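Local coordinates for protein putative fimbriae assembly chaperone (Salmonella typhimurium, PDB 2CO7) that acts as a periplasmic chaperone of the PapD family, probably binding and folding Saf fimbrial subunits before their assembly into fimbriae, at residues F130-D133 with A134-G137; Y182-P185 with F186-K189. All coordinates share one frame; numbering follows the deposited sequence.

Contact 1: F130-D133 with A134-G137; sequences FRPD and AVKG
Val135 N donates a hydrogen bond to Pro132 O (3.0 Å, N-H...O angle 153°), closing a type I beta turn, Pro132 to Val135, just beyond the end of strand 116-131 in the PapD-like N-terminal domain. The donor stands well above the carbonyl plane of Pro132. Beside this bond the side chains of Pro132 and Val135 flank each other, directed the same way. CG2 of Val135, set beside its own backbone N because CG1 takes the anti place (chi1 178°), rests along the proline ring, 3.9 Å from Pro132 CB and about as far from CG and CD.

A second grip spans the turn on its exposed side. The Lys136 chain folds back at chi2 (-68°), and Lys136 NZ donates a hydrogen bond to Asp133 O (2.8 Å), again from above the carbonyl plane. The carboxylate of Asp133 adds only a long salt bridge, OD1 to Lys136 NZ at 4.0 Å.

Arg131 runs at about a right angle to Val135, its CG lying 3.7 Å from Val135 O. Salt bridges from NE to Glu90 and from NH2 to Asp208 fix the guanidinium, and Phe163 touches both Arg131 and Val135; the loop is thereby held against parts of the chain remote in sequence. A water at the edge of the guanidinium, in its plane, links it to the end of the loop, accepting from Arg131 NH1 at 3.2 Å and donating to Gly137 O at 2.7 Å.

Contact 2: Y182-P185 with F186-K189; sequences YVPP and FADK. With SO4 (sulfate ion), chain D.
The Tyr182 ring meets a sulfate ion, probably from the crystallisation liquor, at its edge: the sulfur lies in the ring plane, and CD1 of Tyr182 is 3.5 Å from sulfate O2. Backbone N of Tyr182 donates to sulfate O3 (3.0 Å, N-H...O angle 148°), and Lys127 of the other protein in the assembly also bonds the ion. The Phe186 ring lies obliquely against Pro185, with Phe186 CD2 4.1 Å from Pro185 CB.

Between these rings the chain turns back through Pro184 and Pro185 into strand 187-191, outermost of its sheet within this chain, in the immunoglobulin-like C-terminal domain. Phe186 and Ala187 share Asn159 as partner in a G1 beta bulge, Phe186 having positive phi (49°). Ala187 CB packs on the Pro184 ring, 3.9 Å from CD. Val183 and Lys189 pass alongside one another, running opposite ways, Val183 CG2 meeting Lys189 CG at 3.9 Å. Bent at chi2 (-68°), Lys189 carries CE to within 3.2 Å of Tyr182 O, and its ammonium pairs with Glu181.

Asn159 ND2 bonds Pro184 O, so strand 154-159 supplies polar support to a proline-bent backbone whose side chains meet across the bend through apolar and aliphatic contacts.

Contact 1 comes first along the chain, at the end of the last strand of the N-terminal domain, and contact 2 follows in the C-terminal domain. Their centres are about 17 Å apart and their nearest atoms about 7 Å, without touching. The segment 134-137 leads from that last strand toward the other domain, whereas 182-189 forms a loop and strand start on the C-terminal side. Both take part in contacts between the domains: those of contact 1 run through its arginine, while in contact 2 Phe186 touches Arg89, the sequence neighbour of one of that arginine's acidic partners.

Contact 1: F130-D133 with A134-G137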
ATOM      1  N   PHE B 130      11.774   8.070  10.141  1.00 19.09           N
ATOM      2  CA  PHE B 130      12.923   8.826  10.590  1.00 18.60           C
ATOM      3  C   PHE B 130      12.994   8.894  12.121  1.00 18.10           C
ATOM      4  O   PHE B 130      12.061   9.371  12.739  1.00 17.99           O
ATOM      5  CB  PHE B 130      12.935  10.226   9.961  1.00 18.62           C
ATOM      6  CG  PHE B 130      14.148  11.017  10.322  1.00 20.06           C
ATOM      7  CD1 PHE B 130      15.360  10.792   9.657  1.00 18.68           C
ATOM      8  CD2 PHE B 130      14.082  12.000  11.313  1.00 19.92           C
ATOM      9  CE1 PHE B 130      16.535  11.580   9.998  1.00 17.37           C
ATOM     10  CE2 PHE B 130      15.206  12.774  11.649  1.00 21.93           C
ATOM     11  CZ  PHE B 130      16.439  12.556  10.990  1.00 21.66           C
ATOM     12  N   ARG B 131      14.097   8.432  12.699  1.00 16.77           N
ATOM     13  CA  ARG B 131      14.273   8.391  14.156  1.00 17.54           C
ATOM     14  C   ARG B 131      15.445   9.301  14.589  1.00 18.98           C
ATOM     15  O   ARG B 131      16.660   8.973  14.382  1.00 17.70           O
ATOM     16  CB  ARG B 131      14.468   6.939  14.622  1.00 17.52           C
ATOM     17  CG  ARG B 131      14.472   6.779  16.169  1.00 17.74           C
ATOM     18  CD  ARG B 131      14.514   5.348  16.555  1.00 15.04           C
ATOM     19  NE  ARG B 131      13.322   4.649  16.039  1.00 17.46           N
ATOM     20  CZ  ARG B 131      13.196   3.334  15.954  1.00 19.64           C
ATOM     21  NH1 ARG B 131      14.183   2.518  16.365  1.00 18.07           N
ATOM     22  NH2 ARG B 131      12.077   2.833  15.457  1.00 21.62           N
ATOM     23  N   PRO B 132      15.094  10.459  15.176  1.00 19.09           N
ATOM     24  CA  PRO B 132      16.090  11.368  15.738  1.00 19.90           C
ATOM     25  C   PRO B 132      17.007  10.624  16.705  1.00 20.99           C
ATOM     26  O   PRO B 132      16.590   9.653  17.339  1.00 20.32           O
ATOM     27  CB  PRO B 132      15.242  12.425  16.453  1.00 19.63           C
ATOM     28  CG  PRO B 132      13.949  12.416  15.677  1.00 19.88           C
ATOM     29  CD  PRO B 132      13.721  10.992  15.333  1.00 19.75           C
ATOM     30  N   ASP B 133      18.249  11.086  16.810  1.00 22.19           N
ATOM     31  CA  ASP B 133      19.245  10.400  17.626  1.00 23.74           C
ATOM     32  C   ASP B 133      18.866  10.425  19.118  1.00 23.31           C
ATOM     33  O   ASP B 133      19.174   9.492  19.861  1.00 24.88           O
ATOM     34  CB  ASP B 133      20.619  11.029  17.375  1.00 24.52           C
ATOM     35  CG  ASP B 133      21.780  10.094  17.729  1.00 27.41           C
ATOM     36  OD1 ASP B 133      22.611  10.475  18.590  1.00 26.92           O
ATOM     37  OD2 ASP B 133      21.842   8.982  17.167  1.00 30.96           O
ATOM     38  N   ALA B 134      18.166  11.467  19.542  1.00 22.14           N
ATOM     39  CA  ALA B 134      17.708  11.576  20.934  1.00 21.25           C
ATOM     40  C   ALA B 134      16.444  10.782  21.241  1.00 20.16           C
ATOM     41  O   ALA B 134      15.994  10.747  22.397  1.00 21.46           O
ATOM     42  CB  ALA B 134      17.536  13.049  21.335  1.00 21.92           C
ATOM     43  N   VAL B 135      15.878  10.122  20.224  1.00 17.21           N
ATOM     44  CA  VAL B 135      14.774   9.201  20.438  1.00 15.34           C
ATOM     45  C   VAL B 135      15.368   7.804  20.605  1.00 14.46           C
ATOM     46  O   VAL B 135      15.685   7.143  19.619  1.00 12.33           O
ATOM     47  CB  VAL B 135      13.737   9.273  19.283  1.00 14.67           C
ATOM     48  CG1 VAL B 135      12.570   8.257  19.463  1.00 15.04           C
ATOM     49  CG2 VAL B 135      13.162  10.701  19.198  1.00 17.09           C
ATOM     50  N   LYS B 136      15.499   7.366  21.859  1.00 13.72           N
ATOM     51  CA  LYS B 136      16.275   6.146  22.165  1.00 14.39           C
ATOM     52  C   LYS B 136      15.448   4.891  22.239  1.00 13.79           C
ATOM     53  O   LYS B 136      14.255   4.929  22.494  1.00 12.73           O
ATOM     54  CB  LYS B 136      17.046   6.325  23.474  1.00 15.52           C
ATOM     55  CG  LYS B 136      17.878   7.600  23.535  1.00 15.76           C
ATOM     56  CD  LYS B 136      19.049   7.603  22.589  1.00 20.85           C
ATOM     57  CE  LYS B 136      20.025   8.706  22.992  1.00 23.03           C
ATOM     58  NZ  LYS B 136      21.026   9.019  21.927  1.00 25.44           N
ATOM     59  N   GLY B 137      16.108   3.763  22.008  1.00 13.48           N
ATOM     60  CA  GLY B 137      15.429   2.476  22.028  1.00 14.13           C
ATOM     61  C   GLY B 137      14.483   2.300  20.845  1.00 13.80           C
ATOM     62  O   GLY B 137      14.648   2.922  19.782  1.00 14.08           O
TER
HETATM   63  O   HOH W   1      16.692   3.395  18.114  1.00 15.36           O

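Contact 2: Y182-P185 with F186-K189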
ATOM      1  N   TYR B 182      -2.055   2.839  12.052  1.00 22.02           N
ATOM      2  CA  TYR B 182      -0.850   3.096  12.850  1.00 21.09           C
ATOM      3  C   TYR B 182      -1.075   4.357  13.687  1.00 19.81           C
ATOM      4  O   TYR B 182      -1.800   5.242  13.263  1.00 18.80           O
ATOM      5  CB  TYR B 182       0.385   3.236  11.979  1.00 20.86           C
ATOM      6  CG  TYR B 182       0.427   4.415  11.042  1.00 21.38           C
ATOM      7  CD1 TYR B 182       0.105   4.264   9.674  1.00 21.54           C
ATOM      8  CD2 TYR B 182       0.862   5.668  11.499  1.00 21.95           C
ATOM      9  CE1 TYR B 182       0.189   5.352   8.800  1.00 22.32           C
ATOM     10  CE2 TYR B 182       0.952   6.770  10.642  1.00 19.73           C
ATOM     11  CZ  TYR B 182       0.641   6.607   9.304  1.00 22.18           C
ATOM     12  OH  TYR B 182       0.780   7.739   8.526  1.00 22.10           O
ATOM     13  N   VAL B 183      -0.545   4.360  14.896  1.00 19.51           N
ATOM     14  CA  VAL B 183      -0.715   5.464  15.831  1.00 18.69           C
ATOM     15  C   VAL B 183       0.563   6.318  15.852  1.00 18.94           C
ATOM     16  O   VAL B 183       1.617   5.847  16.275  1.00 19.93           O
ATOM     17  CB  VAL B 183      -1.012   4.966  17.263  1.00 18.16           C
ATOM     18  CG1 VAL B 183      -1.576   6.093  18.072  1.00 18.86           C
ATOM     19  CG2 VAL B 183      -2.001   3.781  17.224  1.00 18.77           C
ATOM     20  N   PRO B 184       0.473   7.571  15.373  1.00 19.13           N
ATOM     21  CA  PRO B 184       1.668   8.430  15.407  1.00 18.92           C
ATOM     22  C   PRO B 184       2.172   8.765  16.811  1.00 19.21           C
ATOM     23  O   PRO B 184       1.458   8.558  17.833  1.00 19.84           O
ATOM     24  CB  PRO B 184       1.213   9.688  14.619  1.00 19.36           C
ATOM     25  CG  PRO B 184       0.101   9.134  13.699  1.00 20.18           C
ATOM     26  CD  PRO B 184      -0.651   8.268  14.728  1.00 18.55           C
ATOM     27  N   PRO B 185       3.399   9.346  16.884  1.00 18.76           N
ATOM     28  CA  PRO B 185       3.910   9.792  18.162  1.00 18.84           C
ATOM     29  C   PRO B 185       2.938  10.736  18.889  1.00 18.19           C
ATOM     30  O   PRO B 185       2.281  11.549  18.248  1.00 18.21           O
ATOM     31  CB  PRO B 185       5.186  10.558  17.769  1.00 18.90           C
ATOM     32  CG  PRO B 185       5.639   9.865  16.502  1.00 19.51           C
ATOM     33  CD  PRO B 185       4.321   9.632  15.779  1.00 19.30           C
ATOM     34  N   PHE B 186       2.834  10.629  20.221  1.00 18.93           N
ATOM     35  CA  PHE B 186       2.060  11.603  21.006  1.00 18.68           C
ATOM     36  C   PHE B 186       0.658  11.841  20.406  1.00 19.19           C
ATOM     37  O   PHE B 186       0.198  12.974  20.238  1.00 18.90           O
ATOM     38  CB  PHE B 186       2.848  12.922  21.144  1.00 20.61           C
ATOM     39  CG  PHE B 186       4.255  12.746  21.684  1.00 19.60           C
ATOM     40  CD1 PHE B 186       4.459  12.201  22.955  1.00 24.17           C
ATOM     41  CD2 PHE B 186       5.364  13.119  20.937  1.00 20.64           C
ATOM     42  CE1 PHE B 186       5.757  12.045  23.468  1.00 24.32           C
ATOM     43  CE2 PHE B 186       6.690  12.974  21.463  1.00 21.39           C
ATOM     44  CZ  PHE B 186       6.880  12.431  22.696  1.00 21.92           C
ATOM     45  N   ALA B 187       0.010  10.751  20.036  1.00 18.25           N
ATOM     46  CA  ALA B 187      -1.213  10.820  19.244  1.00 18.78           C
ATOM     47  C   ALA B 187      -2.140   9.713  19.701  1.00 19.48           C
ATOM     48  O   ALA B 187      -1.705   8.792  20.367  1.00 19.51           O
ATOM     49  CB  ALA B 187      -0.896  10.701  17.752  1.00 19.09           C
ATOM     50  N   ASP B 188      -3.434   9.833  19.354  1.00 18.23           N
ATOM     51  CA  ASP B 188      -4.433   8.813  19.645  1.00 19.96           C
ATOM     52  C   ASP B 188      -5.115   8.374  18.364  1.00 19.37           C
ATOM     53  O   ASP B 188      -5.164   9.141  17.388  1.00 18.87           O
ATOM     54  CB  ASP B 188      -5.508   9.381  20.552  1.00 20.51           C
ATOM     55  CG  ASP B 188      -4.936  10.169  21.683  1.00 22.45           C
ATOM     56  OD1 ASP B 188      -4.001   9.640  22.302  1.00 25.53           O
ATOM     57  OD2 ASP B 188      -5.375  11.331  21.903  1.00 25.92           O
ATOM     58  N   LYS B 189      -5.685   7.169  18.399  1.00 19.79           N
ATOM     59  CA  LYS B 189      -6.580   6.659  17.363  1.00 19.52           C
ATOM     60  C   LYS B 189      -7.829   6.093  18.012  1.00 20.73           C
ATOM     61  O   LYS B 189      -7.757   5.490  19.084  1.00 19.28           O
ATOM     62  CB  LYS B 189      -5.917   5.549  16.520  1.00 19.71           C
ATOM     63  CG  LYS B 189      -4.778   6.037  15.639  1.00 21.30           C
ATOM     64  CD  LYS B 189      -5.305   6.937  14.531  1.00 20.83           C
ATOM     65  CE  LYS B 189      -4.278   7.180  13.472  1.00 27.15           C
ATOM     66  NZ  LYS B 189      -4.932   7.745  12.220  1.00 24.12           N
TER
HETATM   67  S   SO4 D1221      -1.433   0.644   9.032  1.00 16.20           S
HETATM   68  O1  SO4 D1221      -2.166  -0.433   8.340  1.00 17.65           O
HETATM   69  O2  SO4 D1221      -0.379   1.156   8.165  1.00 14.85           O
HETATM   70  O3  SO4 D1221      -2.439   1.660   9.332  1.00 14.12           O
HETATM   71  O4  SO4 D1221      -0.929   0.198  10.343  1.00 15.91           O